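Local structure of type C neurotoxin (Clostridium botulinum, 3PME) at residues Asp209-Ile212 / Val213-Gly216; Met239-Tyr242 / Asn243-Asp246; Tyr261-Ile264 / Ser265-Tyr268. The protein probably attaches the C/D mosaic botulinum neurotoxin to nerve-cell membranes, through recognition of gangliosides and phosphatidylethanolamine by this receptor-binding domain. All coordinates share one frame; numbering follows the deposited sequence.

Contact 1 (Asp209-Ile212 / Val213-Gly216); sequences DINI and VYEG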
loop_
_atom_site.group_PDB
_atom_site.type_symbol
_atom_site.label_atom_id
_atom_site.label_comp_id
_atom_site.label_asym_id
_atom_site.label_seq_id
_atom_site.Cartn_x
_atom_site.Cartn_y
_atom_site.Cartn_z
ATOM N N ASP A 209 8.920 19.396 -2.739
ATOM C CA ASP A 209 7.969 19.164 -3.817
ATOM C C ASP A 209 7.697 17.678 -4.033
ATOM O O ASP A 209 6.561 17.280 -4.275
ATOM C CB ASP A 209 8.422 19.847 -5.104
ATOM C CG ASP A 209 8.169 21.346 -5.075
ATOM O OD1 ASP A 209 7.448 21.805 -4.158
ATOM O OD2 ASP A 209 8.679 22.058 -5.964
ATOM N N ILE A 210 8.731 16.853 -3.923
ATOM C CA ILE A 210 8.536 15.406 -4.011
ATOM C C ILE A 210 7.542 14.937 -2.957
ATOM O O ILE A 210 6.659 14.123 -3.234
ATOM C CB ILE A 210 9.868 14.670 -3.862
ATOM C CG1 ILE A 210 10.741 14.940 -5.097
ATOM C CG2 ILE A 210 9.634 13.167 -3.644
ATOM C CD1 ILE A 210 12.160 14.422 -4.977
ATOM N N ASN A 211 7.666 15.467 -1.749
ATOM C CA ASN A 211 6.732 15.100 -0.687
ATOM C C ASN A 211 5.314 15.635 -0.871
ATOM O O ASN A 211 4.348 15.014 -0.429
ATOM C CB ASN A 211 7.314 15.441 0.681
ATOM C CG ASN A 211 8.339 14.415 1.130
ATOM O OD1 ASN A 211 9.540 14.543 0.850
ATOM N ND2 ASN A 211 7.867 13.369 1.795
ATOM N N ILE A 212 5.189 16.767 -1.543
ATOM C CA ILE A 212 3.868 17.274 -1.886
ATOM C C ILE A 212 3.180 16.336 -2.878
ATOM O O ILE A 212 2.003 16.012 -2.718
ATOM C CB ILE A 212 3.951 18.703 -2.437
ATOM C CG1 ILE A 212 4.368 19.652 -1.312
ATOM C CG2 ILE A 212 2.614 19.136 -3.010
ATOM C CD1 ILE A 212 4.642 21.064 -1.778
ATOM N N VAL A 213 3.920 15.886 -3.887
ATOM C CA VAL A 213 3.385 14.909 -4.834
ATOM C C VAL A 213 2.988 13.613 -4.113
ATOM O O VAL A 213 1.878 13.115 -4.279
ATOM C CB VAL A 213 4.375 14.613 -5.981
ATOM C CG1 VAL A 213 3.781 13.591 -6.961
ATOM C CG2 VAL A 213 4.735 15.896 -6.724
ATOM N N TYR A 214 3.890 13.089 -3.298
ATOM C CA TYR A 214 3.634 11.886 -2.502
ATOM C C TYR A 214 2.361 11.995 -1.663
ATOM O O TYR A 214 1.479 11.128 -1.733
ATOM C CB TYR A 214 4.842 11.613 -1.604
ATOM C CG TYR A 214 4.726 10.459 -0.622
ATOM C CD1 TYR A 214 4.395 9.169 -1.042
ATOM C CD2 TYR A 214 5.017 10.651 0.724
ATOM C CE1 TYR A 214 4.332 8.109 -0.127
ATOM C CE2 TYR A 214 4.953 9.618 1.635
ATOM C CZ TYR A 214 4.608 8.347 1.209
ATOM O OH TYR A 214 4.562 7.327 2.130
ATOM N N GLU A 215 2.248 13.052 -0.868
ATOM C CA GLU A 215 1.096 13.159 0.030
ATOM C C GLU A 215 -0.213 13.397 -0.723
ATOM O O GLU A 215 -1.287 12.942 -0.298
ATOM C CB GLU A 215 1.333 14.223 1.098
ATOM C CG GLU A 215 2.519 13.896 1.981
ATOM C CD GLU A 215 2.294 14.263 3.431
ATOM O OE1 GLU A 215 1.129 14.499 3.816
ATOM O OE2 GLU A 215 3.283 14.304 4.190
ATOM N N GLY A 216 -0.127 14.093 -1.848
ATOM C CA GLY A 216 -1.290 14.305 -2.682
ATOM C C GLY A 216 -1.805 12.971 -3.179
ATOM O O GLY A 216 -2.999 12.674 -3.101
#
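Residues Asp209-Ile212 and Val213-Gly216 form one unbroken stretch of alpha-helix. Four successive backbone bonds join them, each spanning four residues. Val213 N donates to Asp209 O at 3.0 Å, and Tyr214 N to Ile210 O at 3.0 Å. Glu215 N reaches Asn211 O at 2.9 Å. The last bond, from Gly216 N to Ile212 O at 3.0 Å, is the most bent of the four, with 154° at the hydrogen. The side chains of the second segment lean on carbonyl oxygens one turn back. Val213 sets its CG2 branch against the preceding turn, 3.4 Å from Asp209 O. Its side chain also meets Phe142, while Ile210 packs on Thr144 and Thr146.

These partners belong to strand 141-148, so this face of helix 207-218 lies on the large antiparallel sheet of the lectin-like (concanavalin-type) half. The helix follows strand 193-201 of that sheet. From it the chain runs on toward strand 238-241 of the beta-trefoil half.

Tyr214 keeps CB 3.5 Å from Ile210 O, but a chi1 of 176° points CG away from the backbone N and carries the ring off the first segment. There it meets the ring of Trp74, the planes about 25° apart. Glu215 is on the exposed side. Its CG rests 3.2 Å from Asn211 O, the same oxygen that accepts from Glu215 N. The chain then bends, and OE1 forms a salt bridge with Arg220. Ile212, also exposed, touches Ile2 near the N-terminus.

Contact 2 (Met239-Tyr242 / Asn243-Asp246); sequences MINY and NYID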
loop_
_atom_site.group_PDB
_atom_site.type_symbol
_atom_site.label_atom_id
_atom_site.label_comp_id
_atom_site.label_asym_id
_atom_site.label_seq_id
_atom_site.Cartn_x
_atom_site.Cartn_y
_atom_site.Cartn_z
ATOM N N MET A 239 -7.681 -9.276 9.759
ATOM C CA MET A 239 -7.332 -8.138 10.590
ATOM C C MET A 239 -6.181 -8.509 11.513
ATOM O O MET A 239 -6.262 -9.494 12.240
ATOM C CB MET A 239 -8.548 -7.698 11.396
ATOM C CG MET A 239 -8.296 -6.518 12.310
ATOM S SD MET A 239 -9.852 -6.058 13.107
ATOM C CE MET A 239 -9.341 -4.627 14.055
ATOM N N ILE A 240 -5.100 -7.739 11.461
ATOM C CA ILE A 240 -3.959 -7.994 12.322
ATOM C C ILE A 240 -3.528 -6.753 13.083
ATOM O O ILE A 240 -3.697 -5.620 12.623
ATOM C CB ILE A 240 -2.736 -8.538 11.534
ATOM C CG1 ILE A 240 -2.354 -7.584 10.400
ATOM C CG2 ILE A 240 -3.030 -9.940 10.999
ATOM C CD1 ILE A 240 -0.913 -7.768 9.908
ATOM N N ASN A 241 -2.976 -6.980 14.262
ATOM C CA ASN A 241 -2.223 -5.954 14.941
ATOM C C ASN A 241 -0.816 -5.881 14.350
ATOM O O ASN A 241 -0.216 -6.905 14.034
ATOM C CB ASN A 241 -2.143 -6.260 16.427
ATOM C CG ASN A 241 -1.530 -5.129 17.204
ATOM O OD1 ASN A 241 -0.324 -5.110 17.451
ATOM N ND2 ASN A 241 -2.351 -4.152 17.564
ATOM N N TYR A 242 -0.299 -4.667 14.208
ATOM C CA TYR A 242 1.044 -4.458 13.686
ATOM C C TYR A 242 2.058 -5.406 14.317
ATOM O O TYR A 242 2.963 -5.909 13.643
ATOM C CB TYR A 242 1.450 -3.008 13.969
ATOM C CG TYR A 242 2.728 -2.546 13.321
ATOM C CD1 TYR A 242 3.958 -2.805 13.904
ATOM C CD2 TYR A 242 2.694 -1.812 12.151
ATOM C CE1 TYR A 242 5.129 -2.360 13.318
ATOM C CE2 TYR A 242 3.857 -1.363 11.557
ATOM C CZ TYR A 242 5.066 -1.646 12.143
ATOM O OH TYR A 242 6.224 -1.199 11.548
ATOM N N ASN A 243 1.905 -5.657 15.612
ATOM C CA ASN A 243 2.884 -6.439 16.356
ATOM C C ASN A 243 2.772 -7.951 16.164
ATOM O O ASN A 243 3.704 -8.687 16.488
ATOM C CB ASN A 243 2.818 -6.108 17.851
ATOM C CG ASN A 243 3.307 -4.700 18.172
ATOM O OD1 ASN A 243 3.945 -4.045 17.341
ATOM N ND2 ASN A 243 3.024 -4.233 19.387
ATOM N N TYR A 244 1.625 -8.415 15.666
ATOM C CA TYR A 244 1.339 -9.847 15.629
ATOM C C TYR A 244 0.791 -10.321 14.270
ATOM O O TYR A 244 -0.342 -10.785 14.182
ATOM C CB TYR A 244 0.380 -10.197 16.784
ATOM C CG TYR A 244 0.866 -9.664 18.116
ATOM C CD1 TYR A 244 2.066 -10.112 18.666
ATOM C CD2 TYR A 244 0.157 -8.682 18.806
ATOM C CE1 TYR A 244 2.540 -9.614 19.867
ATOM C CE2 TYR A 244 0.616 -8.182 20.014
ATOM C CZ TYR A 244 1.811 -8.651 20.538
ATOM O OH TYR A 244 2.279 -8.162 21.731
ATOM N N ILE A 245 1.616 -10.243 13.223
ATOM C CA ILE A 245 1.184 -10.552 11.858
ATOM C C ILE A 245 0.902 -12.041 11.642
ATOM O O ILE A 245 0.243 -12.427 10.672
ATOM C CB ILE A 245 2.229 -10.073 10.815
ATOM C CG1 ILE A 245 1.658 -10.138 9.392
ATOM C CG2 ILE A 245 3.498 -10.901 10.926
ATOM C CD1 ILE A 245 2.518 -9.453 8.345
ATOM N N ASP A 246 1.386 -12.870 12.564
ATOM C CA ASP A 246 1.213 -14.315 12.461
ATOM C C ASP A 246 0.081 -14.845 13.335
ATOM O O ASP A 246 -0.011 -16.050 13.551
ATOM C CB ASP A 246 2.511 -15.040 12.837
ATOM C CG ASP A 246 2.981 -14.714 14.248
ATOM O OD1 ASP A 246 2.533 -13.700 14.823
ATOM O OD2 ASP A 246 3.826 -15.465 14.779
HETATM O O HOH W 1 -2.698 -9.677 15.168
#
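Ile240 and Ile245 flank a type I beta turn from Asn241 to Tyr244, which ends strand 238-241 in the beta-trefoil half of the domain. They meet across its base, Ile240 on the way in and Ile245 on the way out. The two side chains run side by side. Ile240 CD1 presses on Ile245 CG1 at 3.5 Å, brought there by a chi1 of 56° that sets CG1 between the backbone N and the carbonyl carbon. The Ile240 backbone pairs with Lys404 of the neighbouring strand 403-406.

Asn241 holds the turn with both of its oxygens. Its backbone O accepts from Tyr244 N at 2.9 Å, with the donor well above the carbonyl plane. Its OD1 takes Asn243 N at 2.9 Å, which makes an Asx turn inside the beta turn. CG is anti to the backbone N (chi1 -172°), which brings OD1 to Asn243 N. ND2 bonds to Ser400 O, so both ends of this buried amide are fixed. A water links Asn241 N, from which it accepts at 2.9 Å, to Tyr244 O, to which it donates at 2.8 Å.

Tyr242 is at the exposed corner, and its backbone bonds to Phe402. Its ring edge, at CD1, lies 3.7 Å from Asn243 OD1, an oxygen that is bonded to Thr399 OG1. Asn243 CB sits over the centre of the Tyr244 ring, 3.6 Å above its plane.

Contact 3 (Tyr261-Ile264 / Ser265-Tyr268); sequences YSDI and SKLY
Asp263 and Tyr261 clasp Lys266 from two sides, and this is the tight part of the contact. The Asp263 and Lys266 side chains cross at about a right angle, with Lys266 CD 3.1 Å from Asp263 OD2. Farther on, CE lies at the edge of the Tyr261 ring, near its plane and 3.6 Å from CE2. A bend at chi3 (61°) turns the ammonium group to the phenol, and NZ donates to Tyr261 OH at 2.9 Å. The same OH bonds to His416 in the run of histidines at the C-terminus, evidently a purification tag, so that bond to His416 is probably not native. Lys266 NZ and Asp263 OD2 are 4.9 Å apart, too far for a salt bridge, though their charges probably still attract.

The backbone here makes a type I beta turn from Asp263 to Lys266, in the loop between strands 255-260 and 273-277. Its closing bond, Lys266 N to Asp263 O, is long at 3.3 Å. An Asx turn reinforces it: Asp263 OD1 accepts from Ser265 N at 2.8 Å. Ser265 OG donates to this oxygen too, also at 2.8 Å. The two donors approach from the same face of the carboxylate, the amide on the anti side and the hydroxyl on the syn side. A water lies near Asp263 O and Lys266 O, on the side facing Asp246.

The outer side is looser. Ile264 and Ser265 are exposed at the corner, where they touch a crystal neighbour.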
loop_
_atom_site.group_PDB
_atom_site.type_symbol
_atom_site.label_atom_id
_atom_site.label_comp_id
_atom_site.label_asym_id
_atom_site.label_seq_id
_atom_site.Cartn_x
_atom_site.Cartn_y
_atom_site.Cartn_z
ATOM N N TYR A 261 -1.419 -18.738 13.916
ATOM C CA TYR A 261 -1.834 -19.621 12.838
ATOM C C TYR A 261 -0.857 -20.783 12.731
ATOM O O TYR A 261 0.344 -20.628 12.995
ATOM C CB TYR A 261 -1.909 -18.858 11.516
ATOM C CG TYR A 261 -2.507 -19.642 10.370
ATOM C CD1 TYR A 261 -3.798 -20.151 10.441
ATOM C CD2 TYR A 261 -1.788 -19.838 9.202
ATOM C CE1 TYR A 261 -4.337 -20.858 9.378
ATOM C CE2 TYR A 261 -2.312 -20.533 8.145
ATOM C CZ TYR A 261 -3.584 -21.044 8.232
ATOM O OH TYR A 261 -4.092 -21.736 7.160
ATOM N N SER A 262 -1.370 -21.945 12.350
ATOM C CA SER A 262 -0.549 -23.156 12.319
ATOM C C SER A 262 0.618 -23.069 11.336
ATOM O O SER A 262 1.654 -23.666 11.579
ATOM C CB SER A 262 -1.404 -24.381 12.009
ATOM O OG SER A 262 -1.988 -24.272 10.727
ATOM N N ASP A 263 0.448 -22.347 10.229
ATOM C CA ASP A 263 1.560 -22.113 9.313
ATOM C C ASP A 263 2.054 -20.695 9.512
ATOM O O ASP A 263 1.421 -19.730 9.068
ATOM C CB ASP A 263 1.163 -22.362 7.854
ATOM C CG ASP A 263 2.338 -22.197 6.887
ATOM O OD1 ASP A 263 3.316 -21.498 7.229
ATOM O OD2 ASP A 263 2.277 -22.769 5.778
ATOM N N ILE A 264 3.200 -20.594 10.177
ATOM C CA ILE A 264 3.805 -19.333 10.578
ATOM C C ILE A 264 4.255 -18.457 9.407
ATOM O O ILE A 264 4.528 -17.271 9.588
ATOM C CB ILE A 264 5.011 -19.606 11.513
ATOM C CG1 ILE A 264 4.561 -19.574 12.969
ATOM C CG2 ILE A 264 6.151 -18.622 11.259
ATOM C CD1 ILE A 264 3.646 -20.697 13.335
ATOM N N SER A 265 4.329 -19.033 8.212
ATOM C CA SER A 265 4.816 -18.308 7.037
ATOM C C SER A 265 3.704 -17.714 6.171
ATOM O O SER A 265 3.976 -17.096 5.140
ATOM C CB SER A 265 5.687 -19.223 6.170
ATOM O OG SER A 265 4.899 -20.143 5.429
ATOM N N LYS A 266 2.452 -17.899 6.578
ATOM C CA LYS A 266 1.327 -17.486 5.744
ATOM C C LYS A 266 0.648 -16.210 6.224
ATOM O O LYS A 266 0.457 -16.010 7.431
ATOM C CB LYS A 266 0.290 -18.608 5.648
ATOM C CG LYS A 266 0.733 -19.786 4.804
ATOM C CD LYS A 266 -0.156 -20.991 5.027
ATOM C CE LYS A 266 -1.605 -20.733 4.644
ATOM N NZ LYS A 266 -2.407 -21.986 4.781
ATOM N N LEU A 267 0.280 -15.351 5.274
ATOM C CA LEU A 267 -0.498 -14.155 5.587
ATOM C C LEU A 267 -1.994 -14.413 5.641
ATOM O O LEU A 267 -2.720 -13.743 6.372
ATOM C CB LEU A 267 -0.241 -13.071 4.545
ATOM C CG LEU A 267 1.169 -12.514 4.470
ATOM C CD1 LEU A 267 1.216 -11.483 3.370
ATOM C CD2 LEU A 267 1.518 -11.905 5.815
ATOM N N TYR A 268 -2.482 -15.343 4.827
ATOM C CA TYR A 268 -3.909 -15.595 4.787
ATOM C C TYR A 268 -4.180 -16.715 5.768
ATOM O O TYR A 268 -3.851 -17.876 5.502
ATOM C CB TYR A 268 -4.377 -15.973 3.381
ATOM C CG TYR A 268 -4.010 -14.971 2.302
ATOM C CD1 TYR A 268 -4.018 -13.603 2.556
ATOM C CD2 TYR A 268 -3.684 -15.402 1.023
ATOM C CE1 TYR A 268 -3.690 -12.694 1.561
ATOM C CE2 TYR A 268 -3.356 -14.500 0.021
ATOM C CZ TYR A 268 -3.360 -13.153 0.297
ATOM O OH TYR A 268 -3.037 -12.269 -0.716
HETATM O O HOH W 2 1.144 -17.032 9.960
#

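How the contacts relate
Contact 1 is a surface contact, with one face of its helix on the lectin-like sheet. Contacts 2 and 3 are partly buried turns in the trefoil half. Contact 1 lies on the opposite side of the chain's centre from both; its centre is about 29 Å from that of contact 2 and 36 Å from that of contact 3. Contacts 2 and 3 touch: Asp246 O and Tyr261 N, 3.1 Å apart, are probably hydrogen-bonded, and Ile245 CD1 packs on Leu267 CD2 at 3.7 Å. The chemistry follows the backbone. The helix is held by regular main-chain bonds. Each turn adds a side-chain oxygen to its closing main-chain bond, an amide in contact 2 and a carboxylate in contact 3.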